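Local coordinates for MYB proto-oncogene protein (Mus musculus, PDB 1GVD) that probably binds DNA through its Myb repeat to regulate transcription, as the second repeat of the c-Myb proto-oncogene protein, at residues A[15-20]-A[31-36]; A[24-29]-A[44-49]. The protein carries 1 engineered substitution. All blocks are in the same frame, centred on the assembly; numbering follows the deposited sequence.

Interaction 1. Residues A[15-20]-A[31-36]. Unlike the reference sequence in segment 15-20: Lys16 (reference Gln). With SO4 (sulfate ion), chain C.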
loop_
_atom_site.group_PDB
_atom_site.type_symbol
_atom_site.label_atom_id
_atom_site.label_comp_id
_atom_site.label_asym_id
_atom_site.label_seq_id
_atom_site.Cartn_x
_atom_site.Cartn_y
_atom_site.Cartn_z
ATOM N N ILE A 15 3.506 4.876 -1.677
ATOM C CA ILE A 15 3.589 5.755 -2.839
ATOM C C ILE A 15 4.767 5.330 -3.720
ATOM O O ILE A 15 4.629 5.206 -4.938
ATOM C CB ILE A 15 3.764 7.230 -2.403
ATOM C CG1 ILE A 15 2.435 7.756 -1.858
ATOM C CG2 ILE A 15 4.244 8.084 -3.576
ATOM C CD1 ILE A 15 2.525 9.140 -1.240
ATOM N N LYS A 16 5.920 5.086 -3.101
ATOM C CA LYS A 16 7.103 4.664 -3.845
ATOM C C LYS A 16 6.932 3.290 -4.491
ATOM O O LYS A 16 7.393 3.065 -5.612
ATOM C CB LYS A 16 8.327 4.658 -2.928
ATOM C CG LYS A 16 8.764 6.044 -2.488
ATOM C CD LYS A 16 10.022 5.987 -1.640
ATOM C CE LYS A 16 10.532 7.382 -1.319
ATOM N NZ LYS A 16 10.875 8.140 -2.555
ATOM N N LEU A 17 6.270 2.373 -3.794
ATOM C CA LEU A 17 6.060 1.036 -4.337
ATOM C C LEU A 17 5.104 1.054 -5.530
ATOM O O LEU A 17 5.289 0.308 -6.489
ATOM C CB LEU A 17 5.555 0.093 -3.241
ATOM C CG LEU A 17 6.648 -0.276 -2.230
ATOM C CD1 LEU A 17 6.022 -0.848 -0.967
ATOM C CD2 LEU A 17 7.613 -1.273 -2.863
ATOM N N VAL A 18 4.087 1.905 -5.484
ATOM C CA VAL A 18 3.159 1.995 -6.603
ATOM C C VAL A 18 3.883 2.624 -7.795
ATOM O O VAL A 18 3.624 2.276 -8.947
ATOM C CB VAL A 18 1.903 2.809 -6.220
ATOM C CG1 VAL A 18 1.043 3.071 -7.455
ATOM C CG2 VAL A 18 1.097 2.033 -5.186
ATOM N N GLN A 19 4.803 3.542 -7.524
ATOM C CA GLN A 19 5.569 4.164 -8.599
ATOM C C GLN A 19 6.411 3.091 -9.291
ATOM O O GLN A 19 6.532 3.072 -10.519
ATOM C CB GLN A 19 6.475 5.264 -8.037
ATOM C CG GLN A 19 5.719 6.468 -7.497
ATOM C CD GLN A 19 6.633 7.528 -6.911
ATOM O OE1 GLN A 19 6.174 8.577 -6.462
ATOM N NE2 GLN A 19 7.934 7.259 -6.909
ATOM N N LYS A 20 6.977 2.184 -8.505
ATOM C CA LYS A 20 7.806 1.124 -9.057
ATOM C C LYS A 20 7.039 0.031 -9.790
ATOM O O LYS A 20 7.378 -0.327 -10.918
ATOM C CB LYS A 20 8.635 0.465 -7.949
ATOM C CG LYS A 20 9.429 -0.748 -8.419
ATOM C CD LYS A 20 10.348 -1.274 -7.332
ATOM C CE LYS A 20 11.137 -2.475 -7.821
ATOM N NZ LYS A 20 12.111 -2.950 -6.797
ATOM N N LYS A 31 4.354 -7.397 -0.157
ATOM C CA LYS A 31 5.499 -8.158 0.328
ATOM C C LYS A 31 6.555 -7.233 0.936
ATOM O O LYS A 31 7.376 -7.662 1.748
ATOM C CB LYS A 31 6.108 -8.958 -0.825
ATOM C CG LYS A 31 7.055 -10.065 -0.402
ATOM C CD LYS A 31 7.588 -10.819 -1.613
ATOM C CE LYS A 31 6.458 -11.355 -2.485
ATOM N NZ LYS A 31 5.547 -12.266 -1.738
ATOM N N HIS A 32 6.519 -5.961 0.544
ATOM C CA HIS A 32 7.473 -4.966 1.026
ATOM C C HIS A 32 6.955 -4.135 2.195
ATOM O O HIS A 32 7.644 -3.231 2.672
ATOM C CB HIS A 32 7.859 -4.030 -0.122
ATOM C CG HIS A 32 8.508 -4.729 -1.274
ATOM N ND1 HIS A 32 9.825 -5.133 -1.253
ATOM C CD2 HIS A 32 8.012 -5.126 -2.469
ATOM C CE1 HIS A 32 10.113 -5.748 -2.386
ATOM N NE2 HIS A 32 9.030 -5.757 -3.141
ATOM N N LEU A 33 5.742 -4.433 2.649
ATOM C CA LEU A 33 5.133 -3.711 3.763
ATOM C C LEU A 33 4.747 -4.678 4.875
ATOM O O LEU A 33 3.748 -5.387 4.776
ATOM C CB LEU A 33 3.895 -2.949 3.287
ATOM C CG LEU A 33 4.156 -1.802 2.306
ATOM C CD1 LEU A 33 2.848 -1.339 1.688
ATOM C CD2 LEU A 33 4.843 -0.657 3.033
ATOM N N LYS A 34 5.549 -4.694 5.932
ATOM C CA LYS A 34 5.320 -5.571 7.072
ATOM C C LYS A 34 3.910 -5.413 7.639
ATOM O O LYS A 34 3.452 -4.297 7.875
ATOM C CB LYS A 34 6.345 -5.258 8.165
ATOM C CG LYS A 34 6.485 -6.325 9.235
ATOM C CD LYS A 34 7.194 -7.554 8.691
ATOM C CE LYS A 34 7.443 -8.576 9.786
ATOM N NZ LYS A 34 8.192 -9.759 9.281
ATOM N N GLY A 35 3.223 -6.534 7.845
ATOM C CA GLY A 35 1.887 -6.489 8.413
ATOM C C GLY A 35 0.753 -6.049 7.505
ATOM O O GLY A 35 -0.331 -5.725 7.988
ATOM N N ARG A 36 0.995 -6.033 6.198
ATOM C CA ARG A 36 -0.033 -5.635 5.238
ATOM C C ARG A 36 -0.253 -6.706 4.179
ATOM O O ARG A 36 0.679 -7.421 3.808
ATOM C CB ARG A 36 0.364 -4.339 4.517
ATOM C CG ARG A 36 0.531 -3.122 5.405
ATOM C CD ARG A 36 -0.766 -2.731 6.081
ATOM N NE ARG A 36 -0.572 -1.585 6.964
ATOM C CZ ARG A 36 -1.499 -1.106 7.785
ATOM N NH1 ARG A 36 -2.700 -1.670 7.839
ATOM N NH2 ARG A 36 -1.220 -0.071 8.561
HETATM S S SO4 C . 4.085 -10.027 7.682
HETATM O O1 SO4 C . 2.613 -9.941 7.727
HETATM O O2 SO4 C . 4.483 -11.327 7.108
HETATM O O3 SO4 C . 4.616 -8.937 6.842
HETATM O O4 SO4 C . 4.629 -9.905 9.047
#

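Interaction 2. Residues A[24-29]-A[44-49]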
loop_
_atom_site.group_PDB
_atom_site.type_symbol
_atom_site.label_atom_id
_atom_site.label_comp_id
_atom_site.label_asym_id
_atom_site.label_seq_id
_atom_site.Cartn_x
_atom_site.Cartn_y
_atom_site.Cartn_z
ATOM N N LYS A 24 -1.461 -2.513 -9.977
ATOM C CA LYS A 24 -2.102 -3.796 -10.253
ATOM C C LYS A 24 -1.379 -4.982 -9.619
ATOM O O LYS A 24 -1.913 -6.086 -9.571
ATOM C CB LYS A 24 -2.216 -4.021 -11.765
ATOM C CG LYS A 24 -3.140 -3.042 -12.475
ATOM C CD LYS A 24 -3.310 -3.388 -13.951
ATOM C CE LYS A 24 -4.089 -4.684 -14.152
ATOM N NZ LYS A 24 -3.379 -5.890 -13.639
ATOM N N ARG A 25 -0.169 -4.744 -9.123
ATOM C CA ARG A 25 0.644 -5.799 -8.515
ATOM C C ARG A 25 0.614 -5.717 -6.987
ATOM O O ARG A 25 1.651 -5.656 -6.333
ATOM C CB ARG A 25 2.076 -5.652 -9.019
ATOM C CG ARG A 25 2.211 -5.833 -10.523
ATOM C CD ARG A 25 3.660 -5.765 -10.993
ATOM N NE ARG A 25 3.743 -6.137 -12.403
ATOM C CZ ARG A 25 3.519 -5.309 -13.419
ATOM N NH1 ARG A 25 3.212 -4.038 -13.196
ATOM N NH2 ARG A 25 3.561 -5.765 -14.664
ATOM N N TRP A 26 -0.595 -5.687 -6.434
ATOM C CA TRP A 26 -0.772 -5.539 -4.998
ATOM C C TRP A 26 -0.090 -6.584 -4.131
ATOM O O TRP A 26 0.398 -6.258 -3.052
ATOM C CB TRP A 26 -2.265 -5.470 -4.670
ATOM C CG TRP A 26 -2.943 -4.351 -5.393
ATOM C CD1 TRP A 26 -3.927 -4.457 -6.333
ATOM C CD2 TRP A 26 -2.654 -2.952 -5.272
ATOM N NE1 TRP A 26 -4.267 -3.214 -6.806
ATOM C CE2 TRP A 26 -3.502 -2.270 -6.173
ATOM C CE3 TRP A 26 -1.759 -2.206 -4.490
ATOM C CZ2 TRP A 26 -3.483 -0.875 -6.317
ATOM C CZ3 TRP A 26 -1.741 -0.816 -4.632
ATOM C CH2 TRP A 26 -2.598 -0.168 -5.540
ATOM N N SER A 27 -0.048 -7.830 -4.590
ATOM C CA SER A 27 0.595 -8.887 -3.816
ATOM C C SER A 27 2.097 -8.639 -3.683
ATOM O O SER A 27 2.675 -8.838 -2.614
ATOM C CB SER A 27 0.350 -10.252 -4.467
ATOM O OG SER A 27 -1.031 -10.568 -4.472
ATOM N N VAL A 28 2.723 -8.196 -4.768
ATOM C CA VAL A 28 4.155 -7.916 -4.765
ATOM C C VAL A 28 4.435 -6.693 -3.891
ATOM O O VAL A 28 5.395 -6.666 -3.123
ATOM C CB VAL A 28 4.672 -7.645 -6.193
ATOM C CG1 VAL A 28 6.178 -7.448 -6.176
ATOM C CG2 VAL A 28 4.296 -8.799 -7.106
ATOM N N ILE A 29 3.584 -5.680 -4.015
ATOM C CA ILE A 29 3.729 -4.463 -3.227
ATOM C C ILE A 29 3.632 -4.771 -1.731
ATOM O O ILE A 29 4.458 -4.312 -0.944
ATOM C CB ILE A 29 2.649 -3.431 -3.633
ATOM C CG1 ILE A 29 3.010 -2.839 -4.997
ATOM C CG2 ILE A 29 2.513 -2.336 -2.571
ATOM C CD1 ILE A 29 1.960 -1.907 -5.573
ATOM N N ARG A 44 -5.942 1.444 0.407
ATOM C CA ARG A 44 -5.288 2.657 0.880
ATOM C C ARG A 44 -4.980 3.563 -0.312
ATOM O O ARG A 44 -5.150 4.782 -0.241
ATOM C CB ARG A 44 -3.997 2.306 1.627
ATOM C CG ARG A 44 -3.326 3.490 2.318
ATOM C CD ARG A 44 -4.203 4.066 3.412
ATOM N NE ARG A 44 -3.550 5.175 4.105
ATOM C CZ ARG A 44 -4.146 5.933 5.019
ATOM N NH1 ARG A 44 -5.411 5.701 5.351
ATOM N NH2 ARG A 44 -3.476 6.914 5.608
ATOM N N TRP A 45 -4.543 2.962 -1.413
ATOM C CA TRP A 45 -4.229 3.724 -2.610
ATOM C C TRP A 45 -5.467 4.375 -3.230
ATOM O O TRP A 45 -5.489 5.580 -3.452
ATOM C CB TRP A 45 -3.537 2.816 -3.636
ATOM C CG TRP A 45 -3.308 3.464 -4.968
ATOM C CD1 TRP A 45 -4.031 3.269 -6.109
ATOM C CD2 TRP A 45 -2.299 4.429 -5.292
ATOM N NE1 TRP A 45 -3.535 4.050 -7.125
ATOM C CE2 TRP A 45 -2.472 4.772 -6.653
ATOM C CE3 TRP A 45 -1.267 5.039 -4.566
ATOM C CZ2 TRP A 45 -1.649 5.698 -7.303
ATOM C CZ3 TRP A 45 -0.448 5.962 -5.216
ATOM C CH2 TRP A 45 -0.648 6.280 -6.571
ATOM N N HIS A 46 -6.505 3.592 -3.496
ATOM C CA HIS A 46 -7.697 4.146 -4.122
ATOM C C HIS A 46 -8.549 5.057 -3.251
ATOM O O HIS A 46 -9.143 6.012 -3.754
ATOM C CB HIS A 46 -8.576 3.022 -4.673
ATOM C CG HIS A 46 -7.955 2.283 -5.814
ATOM N ND1 HIS A 46 -7.527 2.914 -6.963
ATOM C CD2 HIS A 46 -7.685 0.967 -5.984
ATOM C CE1 HIS A 46 -7.020 2.016 -7.791
ATOM N NE2 HIS A 46 -7.104 0.828 -7.220
ATOM N N ASN A 47 -8.615 4.782 -1.953
ATOM C CA ASN A 47 -9.449 5.598 -1.078
ATOM C C ASN A 47 -8.787 6.799 -0.432
ATOM O O ASN A 47 -9.457 7.790 -0.126
ATOM C CB ASN A 47 -10.056 4.742 0.037
ATOM C CG ASN A 47 -11.088 3.765 -0.475
ATOM O OD1 ASN A 47 -11.840 4.068 -1.401
ATOM N ND2 ASN A 47 -11.145 2.591 0.139
ATOM N N HIS A 48 -7.479 6.733 -0.229
ATOM C CA HIS A 48 -6.804 7.824 0.452
ATOM C C HIS A 48 -5.660 8.518 -0.273
ATOM O O HIS A 48 -5.602 9.745 -0.300
ATOM C CB HIS A 48 -6.336 7.313 1.821
ATOM C CG HIS A 48 -5.587 8.327 2.629
ATOM N ND1 HIS A 48 -4.294 8.703 2.339
ATOM C CD2 HIS A 48 -5.955 9.048 3.714
ATOM C CE1 HIS A 48 -3.896 9.613 3.212
ATOM N NE2 HIS A 48 -4.885 9.839 4.057
ATOM N N LEU A 49 -4.757 7.753 -0.873
ATOM C CA LEU A 49 -3.613 8.364 -1.535
ATOM C C LEU A 49 -3.833 8.863 -2.958
ATOM O O LEU A 49 -3.221 9.852 -3.365
ATOM C CB LEU A 49 -2.425 7.400 -1.502
ATOM C CG LEU A 49 -2.013 6.950 -0.098
ATOM C CD1 LEU A 49 -0.899 5.923 -0.199
ATOM C CD2 LEU A 49 -1.564 8.151 0.722
#

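Interaction 1. Residues A[15-20]-A[31-36]
Leu33, which meets Leu17 through its side chain, has its carbonyl O gripped by two partners: Arg36 N donates to it at 3.2 Å, closing a type II turn, and an ammonium ion, probably from the crystallisation liquor, is the second. At the turn's far corner Gly35 N points almost straight at sulfate O3 (3.0 Å, N-H...O angle 168°), while the bent Lys34 chain runs alongside that ion. The contact with helix 8-21 itself is apolar and rests on Leu17. With CG of Leu17 anti to its carbonyl carbon (chi1 -72°), CD1 fits between His32 CB at 3.8 Å and Leu33 CG at 3.9 Å, the two leucines sliding past each other in opposite directions. CD2 lies obliquely by the His32 ring, 3.9 Å from CD2 of that histidine. Cutting Leu17 back to an alanine would probably open a gap beside Leu33 CG and leave His32 CB without the two methyls that pack on it. Leu33 also packs on Leu14, the engineered leucine, and on Cys41. The arrangement seats the turn of a Myb-type helix-turn-helix against the repeat's first helix.

Interaction 2. Residues A[24-29]-A[44-49]
Trp26 alone in 24-29 touches Trp45 and His46. Lys24 comes first, and its backbone N lies 4.2 Å above one face of the Trp26 ring, displaced toward the rim. Arg25 follows at the N-cap, where its carbonyl O takes Ile29 N at 3.0 Å and so starts helix 26-30. Trp26 then opens the helix with CG anti to the carbonyl carbon (chi1 -57°), and the six-membered half of its indole leads toward helix 38-49. Its outermost carbon CH2 touches Trp45 CB at 3.7 Å and lies equally near CG of that residue. The two side chains cross at about a right angle, yet their planes meet obliquely, at 47°, with the six-membered ring of Trp26 5.6 Å from the five-membered ring of Trp45, centre to centre. The next rim atom, CZ2 of Trp26, approaches His46 NE2 at 4.1 Å, a loose van der Waals contact. Trp45 CD1 lies over one face of the His46 ring, toward its rim, completing a small aromatic cluster. Ile29 ends the walk inward, on Leu14. Helix 38-49 widens into a pi-type turn at 45-49, in the very residues that include Trp45 and His46, and Arg44 O accepts from both His48 N and Leu49 N. Trp26 and Trp45, with Trp6, are the regularly spaced tryptophans of a Myb repeat, here bracing the helix-turn-helix pair of helices 26-30 and 38-49.

Overall arrangement
Both contacts belong to one three-helix Myb repeat, their segments alternating along the chain. Interaction 1 is partly buried and ties helix 8-21 to the turn that separates the last two helices; interaction 2 joins those two helices directly and, though no farther from the chain centre, is made by more exposed residues, none buried. The first is mainly aliphatic, a leucine set against a leucine and a histidine, with polar bonds kept to the turn; the second is aromatic. Neither has a hydrogen bond between its segments. Val18 bridges them, its CG1 packing 3.7 Å from Trp45 CH2 while CG2 touches Ile29 and Trp26. Leu17 CD1 likewise rests on Ile29 O, merging the contacts in one hydrophobic core.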